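Local coordinates for protein polyguluronate lyase (Corynebacterium sp., PDB 1UAI) that probably cleaves the poly(alpha-L-guluronate) of alginate as a lyase with a jellyroll beta-sandwich fold, at residues Tyr6-Leu20 with Gln33-Val47. Numbering follows the deposited sequence.
Sequences YPAQQLDLTDWKVTL and QPALDTFATAPWFQV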
ATOM      1  N   TYR A   6      -2.174  19.133   0.540  1.00  6.48           N
ATOM      2  CA  TYR A   6      -2.923  17.889   0.381  1.00  5.68           C
ATOM      3  C   TYR A   6      -2.149  16.816  -0.363  1.00  5.45           C
ATOM      4  O   TYR A   6      -1.397  17.113  -1.288  1.00  5.36           O
ATOM      5  CB  TYR A   6      -4.216  18.148  -0.399  1.00  6.77           C
ATOM      6  CG  TYR A   6      -5.091  19.223   0.188  1.00  6.50           C
ATOM      7  CD1 TYR A   6      -5.723  19.038   1.414  1.00  7.64           C
ATOM      8  CD2 TYR A   6      -5.287  20.429  -0.481  1.00  8.23           C
ATOM      9  CE1 TYR A   6      -6.529  20.027   1.963  1.00  9.25           C
ATOM     10  CE2 TYR A   6      -6.093  21.428   0.058  1.00  9.51           C
ATOM     11  CZ  TYR A   6      -6.710  21.217   1.280  1.00  8.71           C
ATOM     12  OH  TYR A   6      -7.518  22.192   1.818  1.00 11.66           O
ATOM     13  N   PRO A   7      -2.320  15.545   0.037  1.00  5.33           N
ATOM     14  CA  PRO A   7      -1.613  14.464  -0.653  1.00  5.57           C
ATOM     15  C   PRO A   7      -1.867  14.519  -2.164  1.00  5.05           C
ATOM     16  O   PRO A   7      -0.993  14.176  -2.959  1.00  5.41           O
ATOM     17  CB  PRO A   7      -2.207  13.219  -0.009  1.00  5.77           C
ATOM     18  CG  PRO A   7      -2.345  13.649   1.415  1.00  5.93           C
ATOM     19  CD  PRO A   7      -2.930  15.053   1.288  1.00  6.16           C
ATOM     20  N   ALA A   8      -3.059  14.968  -2.550  1.00  5.15           N
ATOM     21  CA  ALA A   8      -3.432  15.062  -3.961  1.00  5.80           C
ATOM     22  C   ALA A   8      -2.593  16.069  -4.748  1.00  5.03           C
ATOM     23  O   ALA A   8      -2.691  16.135  -5.972  1.00  5.84           O
ATOM     24  CB  ALA A   8      -4.914  15.407  -4.085  1.00  5.46           C
ATOM     25  N   GLN A   9      -1.785  16.859  -4.048  1.00  5.88           N
ATOM     26  CA  GLN A   9      -0.920  17.834  -4.710  1.00  6.32           C
ATOM     27  C   GLN A   9       0.466  17.233  -4.944  1.00  5.76           C
ATOM     28  O   GLN A   9       1.264  17.776  -5.705  1.00  6.95           O
ATOM     29  CB  GLN A   9      -0.784  19.103  -3.863  1.00  6.87           C
ATOM     30  CG  GLN A   9      -2.093  19.833  -3.617  1.00  7.98           C
ATOM     31  CD  GLN A   9      -1.931  21.040  -2.714  1.00  8.06           C
ATOM     32  OE1 GLN A   9      -1.271  20.969  -1.680  1.00  8.92           O
ATOM     33  NE2 GLN A   9      -2.549  22.154  -3.095  1.00 11.18           N
ATOM     34  N   GLN A  10       0.742  16.108  -4.289  1.00  5.52           N
ATOM     35  CA  GLN A  10       2.029  15.418  -4.405  1.00  6.24           C
ATOM     36  C   GLN A  10       1.992  14.263  -5.405  1.00  7.14           C
ATOM     37  O   GLN A  10       2.990  13.966  -6.065  1.00  8.20           O
ATOM     38  CB  GLN A  10       2.450  14.873  -3.040  1.00  6.26           C
ATOM     39  CG  GLN A  10       2.876  15.925  -2.034  1.00  7.06           C
ATOM     40  CD  GLN A  10       4.196  16.572  -2.399  1.00  7.06           C
ATOM     41  OE1 GLN A  10       5.122  15.899  -2.850  1.00  8.00           O
ATOM     42  NE2 GLN A  10       4.295  17.881  -2.191  1.00 10.41           N
ATOM     43  N   LEU A  11       0.843  13.601  -5.492  1.00  6.21           N
ATOM     44  CA  LEU A  11       0.643  12.470  -6.395  1.00  6.63           C
ATOM     45  C   LEU A  11      -0.671  12.682  -7.132  1.00  6.25           C
ATOM     46  O   LEU A  11      -1.543  13.395  -6.640  1.00  6.78           O
ATOM     47  CB  LEU A  11       0.547  11.167  -5.597  1.00  7.19           C
ATOM     48  CG  LEU A  11       1.703  10.814  -4.661  1.00  6.70           C
ATOM     49  CD1 LEU A  11       1.313   9.621  -3.802  1.00  8.76           C
ATOM     50  CD2 LEU A  11       2.953  10.508  -5.473  1.00  7.76           C
ATOM     51  N   ASP A  12      -0.812  12.077  -8.308  1.00  6.62           N
ATOM     52  CA  ASP A  12      -2.058  12.197  -9.055  1.00  6.54           C
ATOM     53  C   ASP A  12      -2.989  11.140  -8.475  1.00  5.47           C
ATOM     54  O   ASP A  12      -2.897   9.959  -8.814  1.00  5.75           O
ATOM     55  CB  ASP A  12      -1.842  11.932 -10.548  1.00  7.75           C
ATOM     56  CG  ASP A  12      -3.095  12.189 -11.366  1.00  7.75           C
ATOM     57  OD1 ASP A  12      -4.192  12.222 -10.768  1.00  7.76           O
ATOM     58  OD2 ASP A  12      -2.989  12.351 -12.602  1.00 10.44           O
ATOM     59  N   LEU A  13      -3.879  11.572  -7.589  1.00  5.09           N
ATOM     60  CA  LEU A  13      -4.810  10.661  -6.937  1.00  4.85           C
ATOM     61  C   LEU A  13      -6.164  10.551  -7.628  1.00  5.11           C
ATOM     62  O   LEU A  13      -7.113  10.018  -7.055  1.00  5.51           O
ATOM     63  CB  LEU A  13      -5.009  11.083  -5.477  1.00  5.77           C
ATOM     64  CG  LEU A  13      -3.741  11.099  -4.620  1.00  5.84           C
ATOM     65  CD1 LEU A  13      -4.103  11.480  -3.193  1.00  6.89           C
ATOM     66  CD2 LEU A  13      -3.072   9.731  -4.655  1.00  7.46           C
ATOM     67  N   THR A  14      -6.245  11.027  -8.865  1.00  5.13           N
ATOM     68  CA  THR A  14      -7.494  10.983  -9.617  1.00  5.48           C
ATOM     69  C   THR A  14      -8.148   9.603  -9.627  1.00  5.30           C
ATOM     70  O   THR A  14      -9.336   9.468  -9.320  1.00  5.99           O
ATOM     71  CB  THR A  14      -7.273  11.426 -11.074  1.00  6.15           C
ATOM     72  OG1 THR A  14      -6.812  12.783 -11.093  1.00  7.00           O
ATOM     73  CG2 THR A  14      -8.568  11.327 -11.869  1.00  8.41           C
ATOM     74  N   ASP A  15      -7.374   8.579  -9.975  1.00  5.30           N
ATOM     75  CA  ASP A  15      -7.909   7.228 -10.042  1.00  5.50           C
ATOM     76  C   ASP A  15      -7.572   6.363  -8.837  1.00  5.22           C
ATOM     77  O   ASP A  15      -7.086   5.233  -8.957  1.00  5.59           O
ATOM     78  CB  ASP A  15      -7.467   6.560 -11.346  1.00  5.90           C
ATOM     79  CG  ASP A  15      -8.186   7.133 -12.549  1.00  7.23           C
ATOM     80  OD1 ASP A  15      -9.434   7.179 -12.515  1.00  8.71           O
ATOM     81  OD2 ASP A  15      -7.514   7.537 -13.521  1.00 11.25           O
ATOM     82  N   TRP A  16      -7.869   6.915  -7.665  1.00  5.31           N
ATOM     83  CA  TRP A  16      -7.639   6.248  -6.396  1.00  4.70           C
ATOM     84  C   TRP A  16      -8.656   6.724  -5.373  1.00  4.92           C
ATOM     85  O   TRP A  16      -9.334   7.735  -5.569  1.00  5.19           O
ATOM     86  CB  TRP A  16      -6.254   6.596  -5.838  1.00  5.16           C
ATOM     87  CG  TRP A  16      -5.113   6.211  -6.706  1.00  4.71           C
ATOM     88  CD1 TRP A  16      -4.507   6.976  -7.658  1.00  6.28           C
ATOM     89  CD2 TRP A  16      -4.451   4.945  -6.721  1.00  4.73           C
ATOM     90  NE1 TRP A  16      -3.502   6.261  -8.268  1.00  6.24           N
ATOM     91  CE2 TRP A  16      -3.448   5.011  -7.711  1.00  5.06           C
ATOM     92  CE3 TRP A  16      -4.609   3.758  -5.993  1.00  4.92           C
ATOM     93  CZ2 TRP A  16      -2.603   3.933  -7.993  1.00  6.26           C
ATOM     94  CZ3 TRP A  16      -3.771   2.687  -6.273  1.00  5.20           C
ATOM     95  CH2 TRP A  16      -2.779   2.784  -7.267  1.00  6.53           C
ATOM     96  N   LYS A  17      -8.761   5.963  -4.290  1.00  5.50           N
ATOM     97  CA  LYS A  17      -9.581   6.330  -3.146  1.00  4.75           C
ATOM     98  C   LYS A  17      -8.688   5.908  -1.983  1.00  4.58           C
ATOM     99  O   LYS A  17      -7.752   5.122  -2.174  1.00  5.33           O
ATOM    100  CB  LYS A  17     -10.929   5.591  -3.107  1.00  6.39           C
ATOM    101  CG  LYS A  17     -10.879   4.115  -2.770  1.00  5.83           C
ATOM    102  CD  LYS A  17     -12.291   3.571  -2.546  1.00  7.80           C
ATOM    103  CE  LYS A  17     -12.277   2.074  -2.272  1.00  8.27           C
ATOM    104  NZ  LYS A  17     -13.637   1.536  -1.980  1.00  9.96           N
ATOM    105  N   VAL A  18      -8.938   6.440  -0.793  1.00  4.80           N
ATOM    106  CA  VAL A  18      -8.116   6.084   0.351  1.00  5.03           C
ATOM    107  C   VAL A  18      -8.940   5.471   1.478  1.00  4.91           C
ATOM    108  O   VAL A  18     -10.079   5.881   1.730  1.00  5.18           O
ATOM    109  CB  VAL A  18      -7.338   7.324   0.891  1.00  5.82           C
ATOM    110  CG1 VAL A  18      -8.304   8.339   1.496  1.00  6.64           C
ATOM    111  CG2 VAL A  18      -6.290   6.885   1.914  1.00  6.33           C
ATOM    112  N   THR A  19      -8.362   4.461   2.125  1.00  5.26           N
ATOM    113  CA  THR A  19      -8.981   3.792   3.266  1.00  5.82           C
ATOM    114  C   THR A  19      -8.088   4.176   4.438  1.00  5.01           C
ATOM    115  O   THR A  19      -6.859   4.085   4.344  1.00  5.95           O
ATOM    116  CB  THR A  19      -8.993   2.265   3.103  1.00  6.53           C
ATOM    117  OG1 THR A  19      -9.698   1.921   1.904  1.00  8.58           O
ATOM    118  CG2 THR A  19      -9.674   1.605   4.300  1.00  7.81           C
ATOM    119  N   LEU A  20      -8.709   4.593   5.536  1.00  5.45           N
ATOM    120  CA  LEU A  20      -7.990   5.075   6.708  1.00  5.28           C
ATOM    121  C   LEU A  20      -8.051   4.172   7.936  1.00  5.12           C
ATOM    122  O   LEU A  20      -8.807   3.201   7.973  1.00  5.46           O
ATOM    123  CB  LEU A  20      -8.541   6.456   7.069  1.00  6.28           C
ATOM    124  CG  LEU A  20      -8.527   7.469   5.921  1.00  5.71           C
ATOM    125  CD1 LEU A  20      -9.460   8.627   6.239  1.00  6.96           C
ATOM    126  CD2 LEU A  20      -7.106   7.956   5.685  1.00  7.27           C
ATOM    127  N   GLN A  33     -12.942  10.471  -4.631  1.00  5.76           N
ATOM    128  CA  GLN A  33     -12.939  11.704  -5.405  1.00  5.84           C
ATOM    129  C   GLN A  33     -14.399  12.139  -5.510  1.00  5.79           C
ATOM    130  O   GLN A  33     -15.301  11.302  -5.471  1.00  6.13           O
ATOM    131  CB  GLN A  33     -12.381  11.455  -6.810  1.00  6.73           C
ATOM    132  CG  GLN A  33     -10.881  11.215  -6.867  1.00  6.35           C
ATOM    133  CD  GLN A  33     -10.081  12.442  -6.480  1.00  7.00           C
ATOM    134  OE1 GLN A  33     -10.615  13.551  -6.414  1.00  7.05           O
ATOM    135  NE2 GLN A  33      -8.790  12.254  -6.235  1.00  7.05           N
ATOM    136  N   PRO A  34     -14.652  13.447  -5.664  1.00  5.91           N
ATOM    137  CA  PRO A  34     -13.658  14.520  -5.748  1.00  6.16           C
ATOM    138  C   PRO A  34     -13.193  15.088  -4.408  1.00  5.61           C
ATOM    139  O   PRO A  34     -12.274  15.900  -4.372  1.00  6.08           O
ATOM    140  CB  PRO A  34     -14.368  15.568  -6.594  1.00  7.11           C
ATOM    141  CG  PRO A  34     -15.771  15.455  -6.107  1.00  8.23           C
ATOM    142  CD  PRO A  34     -15.994  13.953  -6.015  1.00  7.44           C
ATOM    143  N   ALA A  35     -13.822  14.681  -3.308  1.00  5.51           N
ATOM    144  CA  ALA A  35     -13.422  15.191  -1.998  1.00  4.60           C
ATOM    145  C   ALA A  35     -11.959  14.875  -1.696  1.00  4.77           C
ATOM    146  O   ALA A  35     -11.275  15.646  -1.022  1.00  5.14           O
ATOM    147  CB  ALA A  35     -14.314  14.609  -0.910  1.00  6.89           C
ATOM    148  N   LEU A  36     -11.482  13.741  -2.199  1.00  4.98           N
ATOM    149  CA  LEU A  36     -10.105  13.329  -1.967  1.00  4.54           C
ATOM    150  C   LEU A  36      -9.098  14.371  -2.454  1.00  4.73           C
ATOM    151  O   LEU A  36      -8.007  14.491  -1.892  1.00  5.34           O
ATOM    152  CB  LEU A  36      -9.835  11.983  -2.650  1.00  5.47           C
ATOM    153  CG  LEU A  36      -8.435  11.379  -2.489  1.00  5.78           C
ATOM    154  CD1 LEU A  36      -8.089  11.239  -1.011  1.00  6.84           C
ATOM    155  CD2 LEU A  36      -8.385  10.024  -3.181  1.00  6.73           C
ATOM    156  N   ASP A  37      -9.469  15.133  -3.480  1.00  5.25           N
ATOM    157  CA  ASP A  37      -8.577  16.147  -4.035  1.00  5.72           C
ATOM    158  C   ASP A  37      -8.135  17.194  -3.016  1.00  6.36           C
ATOM    159  O   ASP A  37      -7.061  17.780  -3.151  1.00  6.73           O
ATOM    160  CB  ASP A  37      -9.237  16.836  -5.232  1.00  7.02           C
ATOM    161  CG  ASP A  37      -8.268  17.716  -6.001  1.00  7.79           C
ATOM    162  OD1 ASP A  37      -7.222  17.200  -6.446  1.00  8.72           O
ATOM    163  OD2 ASP A  37      -8.553  18.921  -6.161  1.00 10.54           O
ATOM    164  N   THR A  38      -8.963  17.443  -2.006  1.00  5.45           N
ATOM    165  CA  THR A  38      -8.605  18.411  -0.974  1.00  6.44           C
ATOM    166  C   THR A  38      -8.817  17.813   0.412  1.00  5.54           C
ATOM    167  O   THR A  38      -9.327  18.471   1.316  1.00  8.25           O
ATOM    168  CB  THR A  38      -9.416  19.729  -1.116  1.00  6.19           C
ATOM    169  OG1 THR A  38     -10.816  19.437  -1.200  1.00  6.50           O
ATOM    170  CG2 THR A  38      -8.986  20.483  -2.366  1.00  7.26           C
ATOM    171  N   PHE A  39      -8.404  16.557   0.571  1.00  4.98           N
ATOM    172  CA  PHE A  39      -8.536  15.846   1.835  1.00  5.77           C
ATOM    173  C   PHE A  39      -7.197  15.497   2.466  1.00  4.97           C
ATOM    174  O   PHE A  39      -6.254  15.094   1.781  1.00  5.70           O
ATOM    175  CB  PHE A  39      -9.312  14.540   1.646  1.00  5.89           C
ATOM    176  CG  PHE A  39      -9.387  13.702   2.895  1.00  5.33           C
ATOM    177  CD1 PHE A  39     -10.206  14.086   3.952  1.00  5.22           C
ATOM    178  CD2 PHE A  39      -8.599  12.561   3.039  1.00  6.55           C
ATOM    179  CE1 PHE A  39     -10.240  13.354   5.135  1.00  5.85           C
ATOM    180  CE2 PHE A  39      -8.625  11.821   4.221  1.00  7.52           C
ATOM    181  CZ  PHE A  39      -9.447  12.220   5.270  1.00  7.18           C
ATOM    182  N   ALA A  40      -7.132  15.644   3.783  1.00  5.85           N
ATOM    183  CA  ALA A  40      -5.943  15.300   4.548  1.00  6.06           C
ATOM    184  C   ALA A  40      -6.375  15.061   5.985  1.00  7.01           C
ATOM    185  O   ALA A  40      -7.323  15.683   6.465  1.00  8.01           O
ATOM    186  CB  ALA A  40      -4.916  16.426   4.492  1.00  8.22           C
ATOM    187  N   THR A  41      -5.703  14.138   6.660  1.00  6.52           N
ATOM    188  CA  THR A  41      -5.996  13.860   8.058  1.00  7.44           C
ATOM    189  C   THR A  41      -4.696  13.427   8.728  1.00  7.84           C
ATOM    190  O   THR A  41      -4.235  12.297   8.568  1.00  8.89           O
ATOM    191  CB  THR A  41      -7.098  12.778   8.218  1.00  7.90           C
ATOM    192  OG1 THR A  41      -7.360  12.570   9.611  1.00 10.40           O
ATOM    193  CG2 THR A  41      -6.685  11.463   7.570  1.00 10.71           C
ATOM    194  N   ALA A  42      -4.098  14.357   9.463  1.00  7.88           N
ATOM    195  CA  ALA A  42      -2.837  14.107  10.150  1.00  7.94           C
ATOM    196  C   ALA A  42      -3.039  13.233  11.379  1.00  7.36           C
ATOM    197  O   ALA A  42      -4.006  13.406  12.119  1.00  8.87           O
ATOM    198  CB  ALA A  42      -2.194  15.433  10.552  1.00  9.76           C
ATOM    199  N   PRO A  43      -2.111  12.298  11.631  1.00  6.52           N
ATOM    200  CA  PRO A  43      -0.895  11.994  10.867  1.00  5.97           C
ATOM    201  C   PRO A  43      -1.064  10.820   9.900  1.00  5.54           C
ATOM    202  O   PRO A  43      -0.109  10.417   9.238  1.00  6.33           O
ATOM    203  CB  PRO A  43       0.093  11.647  11.965  1.00  7.46           C
ATOM    204  CG  PRO A  43      -0.775  10.832  12.890  1.00  7.96           C
ATOM    205  CD  PRO A  43      -2.063  11.645  12.955  1.00  7.59           C
ATOM    206  N   TRP A  44      -2.278  10.288   9.813  1.00  5.63           N
ATOM    207  CA  TRP A  44      -2.553   9.107   8.994  1.00  5.02           C
ATOM    208  C   TRP A  44      -2.433   9.227   7.482  1.00  4.90           C
ATOM    209  O   TRP A  44      -2.018   8.276   6.819  1.00  4.81           O
ATOM    210  CB  TRP A  44      -3.948   8.572   9.329  1.00  5.87           C
ATOM    211  CG  TRP A  44      -4.317   8.756  10.765  1.00  6.76           C
ATOM    212  CD1 TRP A  44      -5.351   9.498  11.252  1.00  7.22           C
ATOM    213  CD2 TRP A  44      -3.627   8.229  11.905  1.00  7.66           C
ATOM    214  NE1 TRP A  44      -5.349   9.470  12.627  1.00  8.42           N
ATOM    215  CE2 TRP A  44      -4.301   8.698  13.054  1.00  8.71           C
ATOM    216  CE3 TRP A  44      -2.502   7.409  12.067  1.00  8.51           C
ATOM    217  CZ2 TRP A  44      -3.887   8.374  14.351  1.00  9.65           C
ATOM    218  CZ3 TRP A  44      -2.090   7.086  13.357  1.00 10.02           C
ATOM    219  CH2 TRP A  44      -2.783   7.570  14.481  1.00 10.06           C
ATOM    220  N   PHE A  45      -2.807  10.378   6.938  1.00  4.46           N
ATOM    221  CA  PHE A  45      -2.780  10.599   5.497  1.00  4.99           C
ATOM    222  C   PHE A  45      -2.568  12.091   5.283  1.00  4.82           C
ATOM    223  O   PHE A  45      -3.511  12.877   5.336  1.00  5.57           O
ATOM    224  CB  PHE A  45      -4.117  10.152   4.901  1.00  4.73           C
ATOM    225  CG  PHE A  45      -4.229  10.361   3.419  1.00  4.86           C
ATOM    226  CD1 PHE A  45      -3.435   9.637   2.536  1.00  4.46           C
ATOM    227  CD2 PHE A  45      -5.146  11.273   2.904  1.00  5.20           C
ATOM    228  CE1 PHE A  45      -3.554   9.818   1.158  1.00  5.10           C
ATOM    229  CE2 PHE A  45      -5.272  11.461   1.529  1.00  5.69           C
ATOM    230  CZ  PHE A  45      -4.474  10.731   0.655  1.00  5.94           C
ATOM    231  N   GLN A  46      -1.322  12.473   5.027  1.00  4.84           N
ATOM    232  CA  GLN A  46      -0.979  13.878   4.867  1.00  5.09           C
ATOM    233  C   GLN A  46       0.281  14.028   4.033  1.00  4.94           C
ATOM    234  O   GLN A  46       0.986  13.057   3.773  1.00  4.94           O
ATOM    235  CB  GLN A  46      -0.696  14.483   6.244  1.00  5.98           C
ATOM    236  CG  GLN A  46       0.510  13.825   6.923  1.00  6.82           C
ATOM    237  CD  GLN A  46       0.986  14.564   8.157  1.00  7.50           C
ATOM    238  OE1 GLN A  46       0.414  14.432   9.239  1.00  9.07           O
ATOM    239  NE2 GLN A  46       2.042  15.355   7.998  1.00  9.39           N
ATOM    240  N   VAL A  47       0.558  15.253   3.606  1.00  5.25           N
ATOM    241  CA  VAL A  47       1.796  15.515   2.885  1.00  5.21           C
ATOM    242  C   VAL A  47       2.838  15.448   4.004  1.00  5.26           C
ATOM    243  O   VAL A  47       2.564  15.879   5.127  1.00  6.19           O
ATOM    244  CB  VAL A  47       1.819  16.933   2.271  1.00  5.64           C
ATOM    245  CG1 VAL A  47       3.193  17.224   1.676  1.00  5.67           C
ATOM    246  CG2 VAL A  47       0.748  17.052   1.202  1.00  6.10           C
TER
HETATM  247  O   HOH W   1      -5.427  14.694  -0.832  1.00  6.15           O
HETATM  248  O   HOH W   2     -12.186   7.914  -5.679  1.00  7.30           O
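Pro7 and Val18 hold the Phe45 ring between them. CG of Pro7 lies over one face, 3.8 Å from the centroid of the Phe45 ring, and CG2 of Val18 lies over the opposite face, 4.2 Å from the same centroid, both as CH-pi contacts displaced toward the rim. CD1 of Leu13 meets the ring edge in its plane, 3.9 Å from Phe45 CZ. With CG anti to the backbone N (chi1 179°), Phe45 carries its ring toward segment 6-20, between these groups. The two methyls of Val18 divide the work, CG1 turning to Leu36 CD1. Leu20 forks as well: CD1 packs on Phe39 CZ at 3.7 Å, while CD2 rests on CB of Phe45 and meets CG2 of Thr41 tip to tip. Farther out, Thr38 CA lies over one face of the Tyr6 ring, almost on the ring normal, 3.7 Å from the centroid; Ala40 CB touches the ring edge.

Polar links sit beside this core. The bent side chain of Gln33 brings NE2 to the Leu13 carbonyl O (2.9 Å), well above the carbonyl plane. One water accepts from Ala8 N and donates to Leu36 O and Phe39 O; another joins Trp16 O to Gln33 N.

The contact bridges the two sheets of the jellyroll: strand 16-20 runs between strands 27-31 and 72-79, whereas strand 45-47 forms the edge of the other sheet beside strand 54-59, from which Phe56 meets the Phe45 ring and Val54 touches Pro7.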